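PDB 4OM9: serine protease pet, which acts as a secreted autotransporter serine protease and enterotoxin of enteroaggregative Escherichia coli, probably cleaving host alpha-fodrin. Local coordinates for residues D418-L431 and Q438-T451. Residues are numbered along the deposited sequence; the frame is centred on the assembly and turned at random.
Sequences DYAGIFFTENGGKL and QTFKKIAATDSGTT
The carboxylate of Asp-447 joins the two segments at their turns. OD2 takes the amide of Asn-427 across the contact through its syn lone pair, 2.8 Å from the N with an N-H...O angle of 168°, while OD1 holds Gly-449 N of its own turn, 2.7 Å away, on the anti side and out of the carboxylate plane, closing an Asx turn. With CG between the backbone N and the carbonyl carbon (chi1 63°), the group reaches across to the type II turn of Thr-425 to Gly-428 while its own segment makes a type I turn. Before the turns the backbones pair in parallel, Phe-424 N donating to Ala-444 O at 3.0 Å and Thr-446 N to Phe-424 O; after them Thr-451 N bonds Gly-429 O and Leu-431 N bonds Thr-451 O. These are neighbouring rungs of the right-handed beta-helix of autotransporter passengers, strands 422-424 and 429-432 stacking on 444-445 and 451-453, with strand 397-399 on the far side of 422-424. Inside the coil, Thr-450 CG2 sits over the face of the Phe-424 ring in a CH-pi contact, 3.6 Å from CG2 to the ring centroid, and Tyr-473 of the next rung packs on Thr-450. The ring of Phe-440 meets Ile-422 CG2 and Leu-431 CD2 at its edge, the latter 3.8 Å from CZ. A water donates to Tyr-419 O and Ile-422 O and accepts from Ala-444 N, while Lys-442 N bonds Asp-418 O directly. The Lys-442 side chain runs beside the Tyr-419 ring, pointing the same way, its CB 3.6 Å from Tyr-419 CE1.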
loop_
_atom_site.group_PDB
_atom_site.type_symbol
_atom_site.label_atom_id
_atom_site.label_comp_id
_atom_site.label_asym_id
_atom_site.label_seq_id
_atom_site.Cartn_x
_atom_site.Cartn_y
_atom_site.Cartn_z
ATOM N N ASP A 418 -18.838 2.767 -19.206
ATOM C CA ASP A 418 -17.474 2.946 -18.719
ATOM C C ASP A 418 -17.017 1.914 -17.679
ATOM O O ASP A 418 -15.834 1.565 -17.629
ATOM C CB ASP A 418 -17.324 4.352 -18.148
ATOM C CG ASP A 418 -17.619 5.421 -19.177
ATOM O OD1 ASP A 418 -17.665 5.091 -20.383
ATOM O OD2 ASP A 418 -17.793 6.592 -18.783
ATOM N N TYR A 419 -17.940 1.413 -16.862
ATOM C CA TYR A 419 -17.536 0.514 -15.793
ATOM C C TYR A 419 -17.791 -0.960 -16.084
ATOM O O TYR A 419 -17.644 -1.786 -15.191
ATOM C CB TYR A 419 -18.222 0.917 -14.474
ATOM C CG TYR A 419 -18.175 2.409 -14.206
ATOM C CD1 TYR A 419 -17.004 3.030 -13.778
ATOM C CD2 TYR A 419 -19.283 3.199 -14.427
ATOM C CE1 TYR A 419 -16.960 4.402 -13.551
ATOM C CE2 TYR A 419 -19.250 4.562 -14.205
ATOM C CZ TYR A 419 -18.094 5.161 -13.775
ATOM O OH TYR A 419 -18.094 6.521 -13.548
ATOM N N ALA A 420 -18.151 -1.295 -17.324
ATOM C CA ALA A 420 -18.447 -2.684 -17.703
ATOM C C ALA A 420 -19.532 -3.265 -16.797
ATOM O O ALA A 420 -19.581 -4.477 -16.545
ATOM C CB ALA A 420 -17.192 -3.539 -17.652
ATOM N N GLY A 421 -20.388 -2.380 -16.294
ATOM C CA GLY A 421 -21.549 -2.773 -15.524
ATOM C C GLY A 421 -21.290 -3.568 -14.257
ATOM O O GLY A 421 -22.111 -4.404 -13.892
ATOM N N ILE A 422 -20.166 -3.316 -13.587
ATOM C CA ILE A 422 -19.931 -3.934 -12.293
ATOM C C ILE A 422 -19.391 -2.905 -11.283
ATOM O O ILE A 422 -18.639 -1.970 -11.609
ATOM C CB ILE A 422 -18.999 -5.171 -12.431
ATOM C CG1 ILE A 422 -18.844 -5.890 -11.082
ATOM C CG2 ILE A 422 -17.657 -4.806 -13.078
ATOM C CD1 ILE A 422 -18.360 -7.322 -11.181
ATOM N N PHE A 423 -19.847 -3.052 -10.052
ATOM C CA PHE A 423 -19.682 -2.032 -9.033
ATOM C C PHE A 423 -19.418 -2.761 -7.741
ATOM O O PHE A 423 -20.074 -3.759 -7.448
ATOM C CB PHE A 423 -20.923 -1.131 -8.933
ATOM C CG PHE A 423 -21.311 -0.493 -10.243
ATOM C CD1 PHE A 423 -22.062 -1.198 -11.185
ATOM C CD2 PHE A 423 -20.904 0.803 -10.547
ATOM C CE1 PHE A 423 -22.387 -0.623 -12.412
ATOM C CE2 PHE A 423 -21.228 1.385 -11.769
ATOM C CZ PHE A 423 -21.971 0.673 -12.697
ATOM N N PHE A 424 -18.431 -2.274 -6.993
ATOM C CA PHE A 424 -17.996 -2.912 -5.772
ATOM C C PHE A 424 -18.118 -1.910 -4.648
ATOM O O PHE A 424 -17.354 -0.954 -4.641
ATOM C CB PHE A 424 -16.542 -3.370 -5.864
ATOM C CG PHE A 424 -16.180 -4.112 -7.137
ATOM C CD1 PHE A 424 -15.940 -3.430 -8.316
ATOM C CD2 PHE A 424 -15.997 -5.486 -7.121
ATOM C CE1 PHE A 424 -15.598 -4.117 -9.478
ATOM C CE2 PHE A 424 -15.630 -6.178 -8.278
ATOM C CZ PHE A 424 -15.446 -5.501 -9.457
ATOM N N THR A 425 -19.075 -2.089 -3.721
ATOM C CA THR A 425 -19.122 -1.220 -2.547
ATOM C C THR A 425 -18.140 -1.655 -1.500
ATOM O O THR A 425 -17.238 -2.439 -1.761
ATOM C CB THR A 425 -20.466 -1.196 -1.802
ATOM O OG1 THR A 425 -21.316 -2.243 -2.261
ATOM C CG2 THR A 425 -21.140 0.152 -1.875
ATOM N N GLU A 426 -18.415 -1.173 -0.290
ATOM C CA GLU A 426 -17.616 -1.387 0.900
ATOM C C GLU A 426 -17.232 -2.852 1.021
ATOM O O GLU A 426 -18.097 -3.731 0.938
ATOM C CB GLU A 426 -18.396 -0.913 2.145
ATOM C CG GLU A 426 -17.554 -0.699 3.411
ATOM C CD GLU A 426 -18.396 -0.242 4.615
ATOM O OE1 GLU A 426 -18.202 0.901 5.076
ATOM O OE2 GLU A 426 -19.253 -1.026 5.095
ATOM N N ASN A 427 -15.929 -3.088 1.163
ATOM C CA ASN A 427 -15.322 -4.414 1.335
ATOM C C ASN A 427 -15.270 -5.228 0.050
ATOM O O ASN A 427 -14.562 -6.236 -0.023
ATOM C CB ASN A 427 -16.031 -5.200 2.438
ATOM C CG ASN A 427 -15.814 -4.583 3.828
ATOM O OD1 ASN A 427 -14.746 -4.042 4.123
ATOM N ND2 ASN A 427 -16.832 -4.657 4.673
ATOM N N GLY A 428 -16.017 -4.787 -0.955
ATOM C CA GLY A 428 -15.955 -5.356 -2.287
ATOM C C GLY A 428 -16.091 -6.860 -2.431
ATOM O O GLY A 428 -16.954 -7.488 -1.805
ATOM N N GLY A 429 -15.213 -7.419 -3.266
ATOM C CA GLY A 429 -15.196 -8.832 -3.597
ATOM C C GLY A 429 -14.206 -9.072 -4.730
ATOM O O GLY A 429 -13.362 -8.211 -5.001
ATOM N N LYS A 430 -14.294 -10.234 -5.372
ATOM C CA LYS A 430 -13.329 -10.638 -6.387
ATOM C C LYS A 430 -13.949 -10.748 -7.764
ATOM O O LYS A 430 -15.027 -11.337 -7.918
ATOM C CB LYS A 430 -12.687 -11.981 -6.032
ATOM C CG LYS A 430 -11.426 -11.888 -5.192
ATOM C CD LYS A 430 -10.447 -13.010 -5.558
ATOM C CE LYS A 430 -9.048 -12.744 -4.953
ATOM N NZ LYS A 430 -7.936 -13.528 -5.596
ATOM N N LEU A 431 -13.270 -10.172 -8.756
ATOM C CA LEU A 431 -13.578 -10.412 -10.166
ATOM C C LEU A 431 -12.493 -11.294 -10.772
ATOM O O LEU A 431 -11.343 -10.875 -10.892
ATOM C CB LEU A 431 -13.692 -9.104 -10.961
ATOM C CG LEU A 431 -13.854 -9.345 -12.479
ATOM C CD1 LEU A 431 -15.102 -10.199 -12.777
ATOM C CD2 LEU A 431 -13.925 -8.042 -13.259
ATOM N N GLN A 438 -10.580 -8.296 -20.337
ATOM C CA GLN A 438 -11.645 -7.338 -20.075
ATOM C C GLN A 438 -11.127 -5.909 -20.068
ATOM O O GLN A 438 -10.043 -5.623 -19.577
ATOM C CB GLN A 438 -12.344 -7.624 -18.744
ATOM C CG GLN A 438 -13.443 -6.593 -18.408
ATOM C CD GLN A 438 -14.692 -6.722 -19.299
ATOM O OE1 GLN A 438 -15.167 -7.836 -19.556
ATOM N NE2 GLN A 438 -15.229 -5.580 -19.764
ATOM N N THR A 439 -11.933 -5.022 -20.629
ATOM C CA THR A 439 -11.596 -3.616 -20.747
ATOM C C THR A 439 -12.535 -2.774 -19.916
ATOM O O THR A 439 -13.746 -2.968 -19.960
ATOM C CB THR A 439 -11.690 -3.142 -22.200
ATOM O OG1 THR A 439 -10.814 -3.929 -23.019
ATOM C CG2 THR A 439 -11.349 -1.659 -22.298
ATOM N N PHE A 440 -11.970 -1.847 -19.160
ATOM C CA PHE A 440 -12.746 -0.826 -18.493
ATOM C C PHE A 440 -12.231 0.548 -18.907
ATOM O O PHE A 440 -11.018 0.782 -18.970
ATOM C CB PHE A 440 -12.653 -0.933 -16.960
ATOM C CG PHE A 440 -12.975 -2.290 -16.387
ATOM C CD1 PHE A 440 -12.046 -3.317 -16.426
ATOM C CD2 PHE A 440 -14.176 -2.501 -15.699
ATOM C CE1 PHE A 440 -12.322 -4.546 -15.856
ATOM C CE2 PHE A 440 -14.460 -3.719 -15.119
ATOM C CZ PHE A 440 -13.532 -4.748 -15.203
ATOM N N LYS A 441 -13.140 1.462 -19.182
ATOM C CA LYS A 441 -12.802 2.858 -19.145
ATOM C C LYS A 441 -12.381 3.193 -17.694
ATOM O O LYS A 441 -11.392 3.888 -17.465
ATOM C CB LYS A 441 -13.997 3.690 -19.581
ATOM C CG LYS A 441 -13.710 5.128 -19.910
ATOM C CD LYS A 441 -13.756 5.372 -21.419
ATOM C CE LYS A 441 -13.978 6.859 -21.698
ATOM N NZ LYS A 441 -13.159 7.737 -20.783
ATOM N N LYS A 442 -13.144 2.662 -16.730
ATOM C CA LYS A 442 -12.922 2.857 -15.290
ATOM C C LYS A 442 -13.459 1.661 -14.489
ATOM O O LYS A 442 -14.559 1.179 -14.763
ATOM C CB LYS A 442 -13.600 4.142 -14.794
ATOM C CG LYS A 442 -12.823 5.414 -15.065
ATOM C CD LYS A 442 -13.499 6.646 -14.474
ATOM C CE LYS A 442 -14.717 7.080 -15.285
ATOM N NZ LYS A 442 -15.049 8.515 -15.037
ATOM N N ILE A 443 -12.688 1.170 -13.517
ATOM C CA ILE A 443 -13.236 0.186 -12.587
ATOM C C ILE A 443 -13.930 0.897 -11.436
ATOM O O ILE A 443 -13.313 1.731 -10.768
ATOM C CB ILE A 443 -12.179 -0.731 -11.985
ATOM C CG1 ILE A 443 -11.375 -1.422 -13.063
ATOM C CG2 ILE A 443 -12.847 -1.751 -11.072
ATOM C CD1 ILE A 443 -9.883 -1.620 -12.664
ATOM N N ALA A 444 -15.195 0.567 -11.190
ATOM C CA ALA A 444 -15.931 1.214 -10.114
ATOM C C ALA A 444 -15.788 0.475 -8.777
ATOM O O ALA A 444 -16.679 -0.288 -8.360
ATOM C CB ALA A 444 -17.387 1.354 -10.484
ATOM N N ALA A 445 -14.668 0.751 -8.098
ATOM C CA ALA A 445 -14.293 0.093 -6.855
ATOM C C ALA A 445 -14.195 1.149 -5.795
ATOM O O ALA A 445 -13.621 2.195 -6.078
ATOM C CB ALA A 445 -12.970 -0.634 -7.025
ATOM N N THR A 446 -14.762 0.927 -4.598
ATOM C CA THR A 446 -14.645 1.950 -3.547
ATOM C C THR A 446 -13.423 1.754 -2.685
ATOM O O THR A 446 -12.916 2.708 -2.148
ATOM C CB THR A 446 -15.879 2.024 -2.593
ATOM O OG1 THR A 446 -16.010 0.812 -1.827
ATOM C CG2 THR A 446 -17.093 2.179 -3.380
ATOM N N ASP A 447 -12.954 0.525 -2.548
ATOM C CA ASP A 447 -11.845 0.272 -1.645
ATOM C C ASP A 447 -11.039 -0.973 -1.990
ATOM O O ASP A 447 -11.398 -1.746 -2.856
ATOM C CB ASP A 447 -12.351 0.170 -0.183
ATOM C CG ASP A 447 -13.323 -1.005 0.036
ATOM O OD1 ASP A 447 -13.061 -2.107 -0.490
ATOM O OD2 ASP A 447 -14.329 -0.836 0.767
ATOM N N SER A 448 -9.972 -1.182 -1.241
ATOM C CA SER A 448 -9.039 -2.254 -1.514
ATOM C C SER A 448 -9.536 -3.599 -1.048
ATOM O O SER A 448 -8.758 -4.553 -0.979
ATOM C CB SER A 448 -7.700 -1.951 -0.851
ATOM O OG SER A 448 -7.892 -1.724 0.519
ATOM N N GLY A 449 -10.817 -3.669 -0.688
ATOM C CA GLY A 449 -11.481 -4.946 -0.507
ATOM C C GLY A 449 -11.726 -5.616 -1.861
ATOM O O GLY A 449 -11.941 -6.827 -1.929
ATOM N N THR A 450 -11.690 -4.819 -2.929
ATOM C CA THR A 450 -11.875 -5.306 -4.291
ATOM C C THR A 450 -10.563 -5.789 -4.922
ATOM O O THR A 450 -9.527 -5.111 -4.847
ATOM C CB THR A 450 -12.475 -4.203 -5.203
ATOM O OG1 THR A 450 -13.775 -3.844 -4.729
ATOM C CG2 THR A 450 -12.568 -4.665 -6.647
ATOM N N THR A 451 -10.614 -6.961 -5.546
ATOM C CA THR A 451 -9.486 -7.455 -6.307
ATOM C C THR A 451 -9.963 -8.011 -7.650
ATOM O O THR A 451 -10.999 -8.696 -7.745
ATOM C CB THR A 451 -8.720 -8.542 -5.547
ATOM O OG1 THR A 451 -8.421 -8.077 -4.224
ATOM C CG2 THR A 451 -7.414 -8.892 -6.281
HETATM O O HOH W 1 -16.298 8.944 -20.515
HETATM O O HOH W 2 -16.413 -1.495 -12.839
#